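Local structure of cytochrome P450 (Novosphingobium aromaticivorans, 3OFT) at residues 111-114 / 115-118; 141-144 / 145-149; 254-257 / 258-261; 272-275 / 276-280; 351-354 / 355-359. The protein binds haem (protoporphyrin IX containing iron) and has the mainly helical fold of the cytochrome P450 family. All blocks are in the same frame, centred on the assembly; numbering follows the deposited sequence.

Interaction 1 (111-114 / 115-118)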
loop_
_atom_site.group_PDB
_atom_site.type_symbol
_atom_site.label_atom_id
_atom_site.label_comp_id
_atom_site.label_asym_id
_atom_site.label_seq_id
_atom_site.Cartn_x
_atom_site.Cartn_y
_atom_site.Cartn_z
ATOM N N VAL A 111 -8.408 -16.804 4.907
ATOM C CA VAL A 111 -8.377 -17.666 6.078
ATOM C C VAL A 111 -7.615 -18.972 5.805
ATOM O O VAL A 111 -6.803 -19.375 6.642
ATOM C CB VAL A 111 -9.808 -17.920 6.665
ATOM C CG1 VAL A 111 -9.788 -19.098 7.698
ATOM C CG2 VAL A 111 -10.338 -16.642 7.330
ATOM N N ALA A 112 -7.830 -19.597 4.641
ATOM C CA ALA A 112 -7.155 -20.844 4.289
ATOM C C ALA A 112 -5.635 -20.661 4.174
ATOM O O ALA A 112 -4.888 -21.587 4.425
ATOM C CB ALA A 112 -7.725 -21.445 2.996
ATOM N N LEU A 113 -5.192 -19.461 3.793
ATOM C CA LEU A 113 -3.768 -19.165 3.582
ATOM C C LEU A 113 -3.027 -18.785 4.866
ATOM O O LEU A 113 -1.802 -18.720 4.870
ATOM C CB LEU A 113 -3.627 -18.030 2.584
ATOM C CG LEU A 113 -3.637 -18.453 1.122
ATOM C CD1 LEU A 113 -3.735 -17.193 0.323
ATOM C CD2 LEU A 113 -2.359 -19.196 0.794
ATOM N N GLU A 114 -3.773 -18.539 5.933
ATOM C CA GLU A 114 -3.212 -17.999 7.169
ATOM C C GLU A 114 -2.081 -18.877 7.751
ATOM O O GLU A 114 -1.002 -18.362 8.108
ATOM C CB GLU A 114 -4.334 -17.741 8.192
ATOM C CG GLU A 114 -4.013 -16.751 9.287
ATOM C CD GLU A 114 -5.187 -16.533 10.278
ATOM O OE1 GLU A 114 -4.970 -15.835 11.300
ATOM O OE2 GLU A 114 -6.324 -17.038 10.044
ATOM N N PRO A 115 -2.300 -20.197 7.856
ATOM C CA PRO A 115 -1.199 -21.043 8.333
ATOM C C PRO A 115 0.062 -20.978 7.468
ATOM O O PRO A 115 1.169 -20.871 8.008
ATOM C CB PRO A 115 -1.803 -22.450 8.261
ATOM C CG PRO A 115 -3.282 -22.198 8.506
ATOM C CD PRO A 115 -3.545 -20.984 7.679
ATOM N N LYS A 116 -0.086 -21.043 6.152
ATOM C CA LYS A 116 1.091 -20.927 5.281
ATOM C C LYS A 116 1.767 -19.561 5.405
ATOM O O LYS A 116 2.985 -19.498 5.487
ATOM C CB LYS A 116 0.782 -21.212 3.805
ATOM C CG LYS A 116 0.669 -22.706 3.501
ATOM C CD LYS A 116 0.674 -22.982 1.993
ATOM C CE LYS A 116 -0.730 -23.059 1.432
ATOM N NZ LYS A 116 -0.698 -23.398 -0.045
ATOM N N VAL A 117 0.983 -18.496 5.433
ATOM C CA VAL A 117 1.553 -17.139 5.540
ATOM C C VAL A 117 2.218 -16.958 6.906
ATOM O O VAL A 117 3.324 -16.429 6.994
ATOM C CB VAL A 117 0.507 -16.047 5.195
ATOM C CG1 VAL A 117 1.066 -14.604 5.344
ATOM C CG2 VAL A 117 0.038 -16.242 3.786
ATOM N N GLN A 118 1.578 -17.443 7.965
ATOM C CA GLN A 118 2.221 -17.424 9.286
ATOM C C GLN A 118 3.543 -18.175 9.287
ATOM O O GLN A 118 4.511 -17.726 9.890
ATOM C CB GLN A 118 1.276 -17.948 10.379
ATOM C CG GLN A 118 1.709 -17.510 11.827
ATOM C CD GLN A 118 0.581 -17.588 12.875
ATOM O OE1 GLN A 118 -0.617 -17.515 12.544
ATOM N NE2 GLN A 118 0.971 -17.709 14.147
HETATM O O HOH W 1 -2.412 -22.126 4.650
#
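The puckered pyrrolidine ring of P115 takes the place of a flat group at this contact, and it turns its CD corner back along the helix to the preceding turn. P115 CD lies 3.8 Å from V111 O and 3.6 Å from A112 O, so carbon stands where a peptide N-H would otherwise lie.

Regular i to i+4 bonding resumes immediately afterwards: V117 N donates to L113 O (2.9 Å, 167°) and Q118 N to E114 O. On the buried side V117 has CG2 anti to its own carbonyl carbon (CG1 chi1 178°), which sets that methyl 3.3 Å from L113 O and beside L113 CB. Q118 swings away to E361, to which its NE2 is hydrogen-bonded, while M353 covers E114 and V117.

Two carbonyls lose their usual donors at the kink, and each is compensated. V111 O accepts E114 N instead, a tighter turn. A112 O receives a water that in turn accepts K116 N at 3.0 Å. The water is thus inserted into the A112-K116 step, and the helix 107-128 accommodates an internal proline without leaving either oxygen unbonded.

Interaction 2 (141-144 / 145-149)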
loop_
_atom_site.group_PDB
_atom_site.type_symbol
_atom_site.label_atom_id
_atom_site.label_comp_id
_atom_site.label_asym_id
_atom_site.label_seq_id
_atom_site.Cartn_x
_atom_site.Cartn_y
_atom_site.Cartn_z
ATOM N N ALA A 141 11.166 -6.212 6.332
ATOM C CA ALA A 141 9.980 -5.597 5.714
ATOM C C ALA A 141 9.971 -5.760 4.214
ATOM O O ALA A 141 8.925 -6.007 3.634
ATOM C CB ALA A 141 9.870 -4.060 6.089
ATOM N N GLU A 142 11.135 -5.583 3.587
ATOM C CA GLU A 142 11.240 -5.684 2.134
ATOM C C GLU A 142 11.415 -7.121 1.647
ATOM O O GLU A 142 11.538 -7.319 0.450
ATOM C CB GLU A 142 12.364 -4.781 1.566
ATOM C CG GLU A 142 11.876 -3.323 1.411
ATOM C CD GLU A 142 12.958 -2.230 1.223
ATOM O OE1 GLU A 142 12.523 -1.058 1.094
ATOM O OE2 GLU A 142 14.185 -2.503 1.233
ATOM N N ILE A 143 11.464 -8.092 2.558
ATOM C CA ILE A 143 11.676 -9.482 2.191
ATOM C C ILE A 143 10.342 -10.223 2.296
ATOM O O ILE A 143 9.975 -11.014 1.423
ATOM C CB ILE A 143 12.734 -10.139 3.124
ATOM C CG1 ILE A 143 14.086 -9.424 3.019
ATOM C CG2 ILE A 143 12.883 -11.665 2.882
ATOM C CD1 ILE A 143 14.726 -9.514 1.631
ATOM N N LEU A 144 9.614 -9.958 3.378
ATOM C CA LEU A 144 8.390 -10.709 3.640
ATOM C C LEU A 144 7.344 -10.692 2.503
ATOM O O LEU A 144 6.794 -11.755 2.180
ATOM C CB LEU A 144 7.755 -10.287 4.961
ATOM C CG LEU A 144 6.553 -11.162 5.382
ATOM C CD1 LEU A 144 7.020 -12.515 5.909
ATOM C CD2 LEU A 144 5.705 -10.464 6.430
ATOM N N PRO A 145 7.031 -9.510 1.924
ATOM C CA PRO A 145 5.943 -9.492 0.929
ATOM C C PRO A 145 6.247 -10.344 -0.303
ATOM O O PRO A 145 5.342 -10.979 -0.829
ATOM C CB PRO A 145 5.836 -8.003 0.544
ATOM C CG PRO A 145 6.372 -7.267 1.779
ATOM C CD PRO A 145 7.522 -8.142 2.199
ATOM N N LEU A 146 7.499 -10.365 -0.755
ATOM C CA LEU A 146 7.838 -11.242 -1.882
ATOM C C LEU A 146 7.734 -12.705 -1.493
ATOM O O LEU A 146 7.184 -13.473 -2.270
ATOM C CB LEU A 146 9.215 -10.936 -2.478
ATOM C CG LEU A 146 9.522 -11.801 -3.727
ATOM C CD1 LEU A 146 8.574 -11.480 -4.921
ATOM C CD2 LEU A 146 10.993 -11.650 -4.164
ATOM N N ASN A 147 8.255 -13.101 -0.321
ATOM C CA ASN A 147 8.034 -14.468 0.173
ATOM C C ASN A 147 6.573 -14.844 0.249
ATOM O O ASN A 147 6.173 -15.968 -0.107
ATOM C CB ASN A 147 8.700 -14.735 1.543
ATOM C CG ASN A 147 10.214 -14.725 1.471
ATOM O OD1 ASN A 147 10.786 -14.563 0.390
ATOM N ND2 ASN A 147 10.876 -14.861 2.639
ATOM N N ILE A 148 5.748 -13.925 0.736
ATOM C CA ILE A 148 4.315 -14.199 0.769
ATOM C C ILE A 148 3.754 -14.376 -0.651
ATOM O O ILE A 148 2.975 -15.296 -0.912
ATOM C CB ILE A 148 3.564 -13.125 1.587
ATOM C CG1 ILE A 148 3.922 -13.254 3.077
ATOM C CG2 ILE A 148 2.080 -13.169 1.316
ATOM C CD1 ILE A 148 3.406 -12.101 3.896
ATOM N N PHE A 149 4.186 -13.526 -1.574
ATOM C CA PHE A 149 3.680 -13.617 -2.954
ATOM C C PHE A 149 3.882 -15.007 -3.518
ATOM O O PHE A 149 2.982 -15.581 -4.153
ATOM C CB PHE A 149 4.448 -12.667 -3.851
ATOM C CG PHE A 149 4.056 -12.767 -5.293
ATOM C CD1 PHE A 149 2.854 -12.209 -5.738
ATOM C CD2 PHE A 149 4.865 -13.464 -6.195
ATOM C CE1 PHE A 149 2.501 -12.307 -7.097
ATOM C CE2 PHE A 149 4.517 -13.556 -7.548
ATOM C CZ PHE A 149 3.331 -12.965 -7.990
HETATM O O HOH W 2 11.978 -11.850 -0.480
#
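L144 and I148, one helical turn apart, cross obliquely, with the isoleucine's terminal methyl against the leucine's branch point. I148 CD1 is 3.6 Å from L144 CG and 3.8 Å from L144 CD2. The torsions explain the meeting: L144 carries CG anti to its backbone N (chi1 -173°), whereas I148 puts CG1 beside its N and then extends, reaching back toward the leucine.

I143 and N147 are arranged differently. They run side by side in the same direction, I143 CG2 standing 3.8 Å from N147 ND2. The amide's other end, N147 OD1, takes a hydrogen bond from R164 and also receives one from a water that donates to I143 O at 2.9 Å. I143 O additionally accepts N147 N in a straight bond (3.2 Å, 179°), and I148 N donates to L144 O.

P145 fits tightly into the first turn, its CD only 2.9 Å from A141 O, the carbonyl that ends the preceding helix.

The turn therefore joins helix 136-141 to helix 144-152. V117 and V120 of helix 107-128 cover I148, L144 and N147, residues L236, V239 and A240 of helix 221-252 pack on P145, and Y189 of helix 179-199 lies on L146.

Interaction 3 (254-257 / 258-261)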
loop_
_atom_site.group_PDB
_atom_site.type_symbol
_atom_site.label_atom_id
_atom_site.label_comp_id
_atom_site.label_asym_id
_atom_site.label_seq_id
_atom_site.Cartn_x
_atom_site.Cartn_y
_atom_site.Cartn_z
ATOM N N PRO A 254 7.204 0.248 24.018
ATOM C CA PRO A 254 7.389 -0.970 24.777
ATOM C C PRO A 254 6.129 -1.352 25.557
ATOM O O PRO A 254 5.885 -2.530 25.710
ATOM C CB PRO A 254 8.499 -0.599 25.765
ATOM C CG PRO A 254 8.470 0.897 25.822
ATOM C CD PRO A 254 8.210 1.252 24.385
ATOM N N GLU A 255 5.338 -0.383 26.018
ATOM C CA GLU A 255 4.055 -0.730 26.691
ATOM C C GLU A 255 3.097 -1.504 25.777
ATOM O O GLU A 255 2.332 -2.351 26.268
ATOM C CB GLU A 255 3.351 0.502 27.277
ATOM C CG GLU A 255 2.674 1.485 26.251
ATOM C CD GLU A 255 3.633 2.508 25.607
ATOM O OE1 GLU A 255 4.859 2.288 25.594
ATOM O OE2 GLU A 255 3.156 3.553 25.090
ATOM N N ASP A 256 3.105 -1.194 24.468
ATOM C CA ASP A 256 2.270 -1.994 23.533
ATOM C C ASP A 256 2.853 -3.356 23.254
ATOM O O ASP A 256 2.105 -4.304 23.054
ATOM C CB ASP A 256 1.907 -1.254 22.238
ATOM C CG ASP A 256 0.900 -0.101 22.492
ATOM O OD1 ASP A 256 0.733 0.769 21.604
ATOM O OD2 ASP A 256 0.303 -0.045 23.609
ATOM N N GLN A 257 4.189 -3.504 23.252
ATOM C CA GLN A 257 4.740 -4.863 23.143
ATOM C C GLN A 257 4.261 -5.687 24.313
ATOM O O GLN A 257 3.853 -6.868 24.164
ATOM C CB GLN A 257 6.287 -4.859 23.215
ATOM C CG GLN A 257 6.981 -4.337 21.989
ATOM C CD GLN A 257 8.509 -4.350 22.142
ATOM O OE1 GLN A 257 9.157 -3.338 21.875
ATOM N NE2 GLN A 257 9.075 -5.480 22.548
ATOM N N ARG A 258 4.331 -5.076 25.504
ATOM C CA ARG A 258 3.935 -5.792 26.711
ATOM C C ARG A 258 2.464 -6.122 26.660
ATOM O O ARG A 258 2.073 -7.234 26.947
ATOM C CB ARG A 258 4.217 -4.962 27.968
ATOM C CG ARG A 258 5.683 -4.910 28.348
ATOM C CD ARG A 258 5.811 -4.220 29.700
ATOM N NE ARG A 258 6.058 -2.785 29.561
ATOM C CZ ARG A 258 7.268 -2.275 29.354
ATOM N NH1 ARG A 258 8.321 -3.085 29.259
ATOM N NH2 ARG A 258 7.426 -0.966 29.231
ATOM N N LEU A 259 1.646 -5.149 26.305
ATOM C CA LEU A 259 0.195 -5.414 26.157
ATOM C C LEU A 259 -0.142 -6.595 25.254
ATOM O O LEU A 259 -0.940 -7.483 25.620
ATOM C CB LEU A 259 -0.511 -4.133 25.648
ATOM C CG LEU A 259 -2.008 -4.240 25.350
ATOM C CD1 LEU A 259 -2.816 -4.607 26.617
ATOM C CD2 LEU A 259 -2.479 -2.895 24.732
ATOM N N LEU A 260 0.439 -6.622 24.050
ATOM C CA LEU A 260 0.088 -7.649 23.084
ATOM C C LEU A 260 0.741 -9.008 23.324
ATOM O O LEU A 260 0.274 -10.021 22.791
ATOM C CB LEU A 260 0.296 -7.164 21.630
ATOM C CG LEU A 260 -0.429 -5.867 21.292
ATOM C CD1 LEU A 260 0.030 -5.345 19.902
ATOM C CD2 LEU A 260 -1.938 -6.061 21.328
ATOM N N ARG A 261 1.820 -9.044 24.108
ATOM C CA ARG A 261 2.354 -10.321 24.583
ATOM C C ARG A 261 1.534 -10.908 25.741
ATOM O O ARG A 261 1.326 -12.116 25.792
ATOM C CB ARG A 261 3.872 -10.244 24.885
ATOM C CG ARG A 261 4.633 -10.230 23.524
ATOM C CD ARG A 261 6.134 -10.739 23.416
ATOM N NE ARG A 261 6.914 -9.582 23.649
ATOM C CZ ARG A 261 7.786 -8.935 22.885
ATOM N NH1 ARG A 261 8.320 -9.321 21.700
ATOM N NH2 ARG A 261 8.177 -7.829 23.446
#
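R258 folds back over the start of its own helix, and a bend far along its chain does it. CG lies beside the backbone N, the next bond is extended, and the chain then turns at chi3 (-93°), carrying the guanidinium back toward the N-terminal end. As a result P254 O sits over the centre of one face, 3.8 Å above the plane. The outer nitrogen R258 NH2 reaches 3.6 Å from P254 CB, a contact with the pyrrolidine ring rather than a polar bond. A long, weak ion pair links R258 NH1 to E368.

R261 repeats the bend (chi3 -90°) one turn later, and here it brings the guanidinium alongside Q257. The two side chains run in the same direction with their flat ends steeply turned, amide and guanidinium planes 76° apart. R261 NH2 lies 3.5 Å from Q257 CB, while its NH1 makes a weak hydrogen bond to L363 O.

On another side of the helix two leucines lie beside the backbone and carboxylate oxygens of D256. L260 CG approaches D256 O at 3.5 Å, and L259 CD2 stands 4.1 Å from D256 OD2. The other carboxylate oxygen, D256 OD1, is hydrogen-bonded to H249. Four consecutive i to i+4 bonds fix the backbone, R258 N donating to P254 O at 3.0 Å.

P254 O thus has the backbone N-H of R258 as donor and the same residue's cation over it, an arrangement probably favourable electrostatically. The acidic D256 and E255 occupy the first turn of helix 254-262, where a negative charge would be expected to suit the helix dipole.

Interaction 4 (272-275 / 276-280)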
loop_
_atom_site.group_PDB
_atom_site.type_symbol
_atom_site.label_atom_id
_atom_site.label_comp_id
_atom_site.label_asym_id
_atom_site.label_seq_id
_atom_site.Cartn_x
_atom_site.Cartn_y
_atom_site.Cartn_z
ATOM N N ASP A 272 -5.951 -3.597 13.334
ATOM C CA ASP A 272 -6.854 -2.610 12.745
ATOM C C ASP A 272 -6.531 -1.166 13.134
ATOM O O ASP A 272 -6.591 -0.273 12.288
ATOM C CB ASP A 272 -8.314 -2.923 13.096
ATOM C CG ASP A 272 -8.854 -4.149 12.381
ATOM O OD1 ASP A 272 -8.331 -4.586 11.336
ATOM O OD2 ASP A 272 -9.845 -4.687 12.873
ATOM N N GLU A 273 -6.243 -0.931 14.417
ATOM C CA GLU A 273 -5.911 0.382 14.944
ATOM C C GLU A 273 -4.555 0.856 14.398
ATOM O O GLU A 273 -4.420 2.005 14.016
ATOM C CB GLU A 273 -5.974 0.399 16.509
ATOM C CG GLU A 273 -5.737 1.757 17.151
ATOM C CD GLU A 273 -6.802 2.837 16.817
ATOM O OE1 GLU A 273 -7.708 2.622 15.975
ATOM O OE2 GLU A 273 -6.692 3.922 17.396
ATOM N N LEU A 274 -3.563 -0.020 14.313
ATOM C CA LEU A 274 -2.258 0.397 13.738
ATOM C C LEU A 274 -2.359 0.726 12.233
ATOM O O LEU A 274 -1.713 1.665 11.747
ATOM C CB LEU A 274 -1.205 -0.694 13.960
ATOM C CG LEU A 274 -0.909 -0.852 15.460
ATOM C CD1 LEU A 274 -0.009 -2.052 15.775
ATOM C CD2 LEU A 274 -0.342 0.437 16.040
ATOM N N MET A 275 -3.176 -0.042 11.526
ATOM C CA MET A 275 -3.413 0.222 10.078
ATOM C C MET A 275 -4.116 1.563 9.863
ATOM O O MET A 275 -3.804 2.292 8.921
ATOM C CB MET A 275 -4.131 -0.937 9.385
ATOM C CG MET A 275 -3.277 -2.211 9.406
ATOM S SD MET A 275 -4.056 -3.743 8.819
ATOM C CE MET A 275 -4.059 -3.407 7.066
ATOM N N ARG A 276 -5.008 1.925 10.770
ATOM C CA ARG A 276 -5.686 3.223 10.735
ATOM C C ARG A 276 -4.669 4.312 11.066
ATOM O O ARG A 276 -4.699 5.398 10.475
ATOM C CB ARG A 276 -6.834 3.248 11.792
ATOM C CG ARG A 276 -7.638 4.515 11.771
ATOM C CD ARG A 276 -8.279 4.836 13.142
ATOM N NE ARG A 276 -7.300 4.938 14.257
ATOM C CZ ARG A 276 -6.567 6.015 14.544
ATOM N NH1 ARG A 276 -6.589 7.114 13.783
ATOM N NH2 ARG A 276 -5.739 5.979 15.599
ATOM N N ARG A 277 -3.786 4.017 12.029
ATOM C CA ARG A 277 -2.889 5.051 12.612
ATOM C C ARG A 277 -1.749 5.440 11.664
ATOM O O ARG A 277 -1.263 6.578 11.706
ATOM C CB ARG A 277 -2.273 4.517 13.932
ATOM C CG ARG A 277 -1.192 5.400 14.608
ATOM C CD ARG A 277 -1.700 6.810 14.998
ATOM N NE ARG A 277 -0.591 7.627 15.546
ATOM C CZ ARG A 277 0.298 8.305 14.821
ATOM N NH1 ARG A 277 0.281 8.250 13.498
ATOM N NH2 ARG A 277 1.268 8.980 15.428
ATOM N N TYR A 278 -1.278 4.476 10.860
ATOM C CA TYR A 278 -0.060 4.698 10.019
ATOM C C TYR A 278 -0.245 4.516 8.513
ATOM O O TYR A 278 0.535 3.765 7.883
ATOM C CB TYR A 278 1.150 3.845 10.483
ATOM C CG TYR A 278 1.489 4.097 11.940
ATOM C CD1 TYR A 278 2.065 5.314 12.331
ATOM C CD2 TYR A 278 1.211 3.146 12.917
ATOM C CE1 TYR A 278 2.376 5.577 13.701
ATOM C CE2 TYR A 278 1.521 3.396 14.280
ATOM C CZ TYR A 278 2.125 4.600 14.649
ATOM O OH TYR A 278 2.453 4.885 15.974
ATOM N N PRO A 279 -1.212 5.249 7.915
ATOM C CA PRO A 279 -1.420 5.100 6.485
ATOM C C PRO A 279 -0.375 5.884 5.693
ATOM O O PRO A 279 -0.029 7.039 6.065
ATOM C CB PRO A 279 -2.820 5.716 6.282
ATOM C CG PRO A 279 -2.826 6.890 7.302
ATOM C CD PRO A 279 -2.206 6.166 8.522
ATOM N N THR A 280 0.108 5.314 4.597
ATOM C CA THR A 280 1.142 6.021 3.840
ATOM C C THR A 280 0.881 6.007 2.346
ATOM O O THR A 280 1.794 6.350 1.566
ATOM C CB THR A 280 2.541 5.460 4.124
ATOM O OG1 THR A 280 2.634 4.088 3.698
ATOM C CG2 THR A 280 2.940 5.620 5.646
#
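E273 OE2 is a heavily gripped oxygen: R276 NH2 donates to it at 2.9 Å, and R328 NE and R325 N bind it from beyond this turn of helix. Its partner oxygen, E273 OE1, accepts R276 NE, also at 2.9 Å. The arginine therefore holds the carboxylate side-on with two nitrogens, one to each oxygen. The carboxylate carbon lies at the guanidinium's edge and in its plane, yet both nitrogens approach from above the carboxylate plane, and the two planes are 43° apart.

Both chains bend to achieve this. E273 turns at chi2 (64°) and R276 at chi3 (57°), bringing two side chains three residues apart side by side. R276 NH1 is held by P321 O, which helps fix the rotation of the guanidinium.

At the end of the helix L274 and Y278 lie alongside each other, L274 CD2 3.9 Å from Y278 CE2. Y278 N donates to L274 O at 3.0 Å although Y278 has already left helical conformation. R277 CG sits 3.3 Å above the centre of the Y278 ring, and the hydroxyl is hydrogen-bonded to H249 of helix 221-252. On the haem side, M275 meets M242, A351 and V355.

E273 and R276 have the spacing of the ExxR motif in the K helix of cytochromes P450. With R328 they form a buried cluster consistent with the Glu-Arg-Arg triad of that family, which ties the helix to the loop segment carrying R328.

Interaction 5 (351-354 / 355-359)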
loop_
_atom_site.group_PDB
_atom_site.type_symbol
_atom_site.label_atom_id
_atom_site.label_comp_id
_atom_site.label_asym_id
_atom_site.label_seq_id
_atom_site.Cartn_x
_atom_site.Cartn_y
_atom_site.Cartn_z
ATOM N N ALA A 351 -4.165 -8.107 3.540
ATOM C CA ALA A 351 -3.223 -7.209 4.252
ATOM C C ALA A 351 -3.454 -7.286 5.762
ATOM O O ALA A 351 -2.500 -7.391 6.537
ATOM C CB ALA A 351 -3.403 -5.729 3.777
ATOM N N ARG A 352 -4.722 -7.271 6.192
ATOM C CA ARG A 352 -5.047 -7.349 7.636
ATOM C C ARG A 352 -4.491 -8.664 8.237
ATOM O O ARG A 352 -3.895 -8.674 9.326
ATOM C CB ARG A 352 -6.576 -7.286 7.861
ATOM C CG ARG A 352 -6.950 -7.354 9.336
ATOM C CD ARG A 352 -8.432 -7.579 9.536
ATOM N NE ARG A 352 -8.864 -7.243 10.897
ATOM C CZ ARG A 352 -9.254 -8.124 11.827
ATOM N NH1 ARG A 352 -9.623 -7.678 13.034
ATOM N NH2 ARG A 352 -9.289 -9.436 11.558
ATOM N N MET A 353 -4.669 -9.760 7.499
ATOM C CA MET A 353 -4.141 -11.065 7.904
ATOM C C MET A 353 -2.612 -11.070 7.973
ATOM O O MET A 353 -2.028 -11.645 8.894
ATOM C CB MET A 353 -4.659 -12.187 6.967
ATOM C CG MET A 353 -4.242 -13.655 7.340
ATOM S SD MET A 353 -2.611 -14.081 6.659
ATOM C CE MET A 353 -3.111 -14.662 5.021
ATOM N N GLU A 354 -1.957 -10.473 6.992
ATOM C CA GLU A 354 -0.492 -10.386 7.028
ATOM C C GLU A 354 0.002 -9.593 8.253
ATOM O O GLU A 354 0.985 -9.996 8.898
ATOM C CB GLU A 354 0.025 -9.719 5.766
ATOM C CG GLU A 354 -0.217 -10.561 4.507
ATOM C CD GLU A 354 0.190 -9.801 3.216
ATOM O OE1 GLU A 354 1.095 -10.224 2.519
ATOM O OE2 GLU A 354 -0.405 -8.753 2.896
ATOM N N VAL A 355 -0.663 -8.482 8.565
ATOM C CA VAL A 355 -0.252 -7.674 9.737
ATOM C C VAL A 355 -0.490 -8.472 11.033
ATOM O O VAL A 355 0.378 -8.486 11.934
ATOM C CB VAL A 355 -0.969 -6.308 9.801
ATOM C CG1 VAL A 355 -0.719 -5.595 11.197
ATOM C CG2 VAL A 355 -0.496 -5.423 8.629
ATOM N N ILE A 356 -1.654 -9.103 11.133
ATOM C CA ILE A 356 -1.948 -9.990 12.310
ATOM C C ILE A 356 -0.921 -11.121 12.452
ATOM O O ILE A 356 -0.395 -11.388 13.529
ATOM C CB ILE A 356 -3.384 -10.572 12.210
ATOM C CG1 ILE A 356 -4.403 -9.450 12.481
ATOM C CG2 ILE A 356 -3.551 -11.806 13.146
ATOM C CD1 ILE A 356 -5.890 -9.800 12.085
ATOM N N VAL A 357 -0.599 -11.781 11.357
ATOM C CA VAL A 357 0.350 -12.882 11.431
ATOM C C VAL A 357 1.770 -12.399 11.819
ATOM O O VAL A 357 2.519 -13.075 12.572
ATOM C CB VAL A 357 0.215 -13.641 10.085
ATOM C CG1 VAL A 357 1.494 -13.759 9.256
ATOM C CG2 VAL A 357 -0.664 -14.874 10.272
ATOM N N PHE A 358 2.120 -11.219 11.306
ATOM C CA PHE A 358 3.361 -10.561 11.692
ATOM C C PHE A 358 3.424 -10.288 13.192
ATOM O O PHE A 358 4.413 -10.633 13.861
ATOM C CB PHE A 358 3.583 -9.254 10.900
ATOM C CG PHE A 358 4.695 -8.442 11.466
ATOM C CD1 PHE A 358 6.007 -8.898 11.366
ATOM C CD2 PHE A 358 4.438 -7.286 12.186
ATOM C CE1 PHE A 358 7.026 -8.225 11.953
ATOM C CE2 PHE A 358 5.466 -6.590 12.784
ATOM C CZ PHE A 358 6.767 -7.056 12.667
ATOM N N LEU A 359 2.356 -9.707 13.731
ATOM C CA LEU A 359 2.290 -9.425 15.154
ATOM C C LEU A 359 2.371 -10.728 15.939
ATOM O O LEU A 359 3.076 -10.806 16.929
ATOM C CB LEU A 359 0.998 -8.673 15.505
ATOM C CG LEU A 359 0.922 -7.228 14.972
ATOM C CD1 LEU A 359 -0.483 -6.629 15.044
ATOM C CD2 LEU A 359 1.909 -6.363 15.750
#
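R352 leaves the helix fully extended, CG opposite its backbone N (chi1 -180°) and straight on to NE, while I356 turns CG1 beside its own N (chi1 -72°) and extends toward it. These choices lay the isoleucine's methyl over the guanidinium. I356 CD1 is 3.4 Å above one face, offset toward the rim, and 3.5 Å from R352 NH2; it also touches R352 CG at 3.8 Å. The stretch belongs to helix 348-365, the L helix of the P450 fold, which follows the haem-binding loop.

The methyl covers one face of the cation without competing for its donors. R352 NE is engaged in a salt bridge with D272 of helix 267-277, so apolar packing and an ion pair together hold the group.

M353 bends at chi2 and chi3 and lies beside V357, both pointing the same way, with M353 SD 4.2 Å from V357 CG2. The packing faces helix 107-128, where V110 and V117 also meet M353.

A different side of the helix faces the haem. A351 and E354 both touch it and belong to its pocket, E354 also meeting V239 of helix 221-252. V355 CG2 rests 3.5 Å from A351 O, and that oxygen accepts V355 N at 2.9 Å. The next three residues repeat the bond, F358 N donating to E354 O.

One side chain departs from staggered geometry: the chi1 of V357, modelled at 122°, is nearly eclipsed, and its CB lies 3.2 Å from M353 O.

Interaction 5 is the hub. Interaction 1 packs on it through E114 CG and M353 CG (3.7 Å), interaction 2 through I148 CD1 and E354 OE1 (3.3 Å), and interaction 4 through the salt bridge D272 OD1 to R352 NE (2.7 Å) and M275 SD to V355 CG2 (3.9 Å). Interactions 1 and 2 also touch directly, V117 CG1 to I148 CD1 at 3.7 Å. Interaction 3 stands apart, its nearest atoms about 5 Å from interactions 4 and 5. Interaction 5 touches the haem through A351 and E354, while the side chains of M275, I148 and L113 stand progressively farther from it, at about 5, 7 and 9 Å.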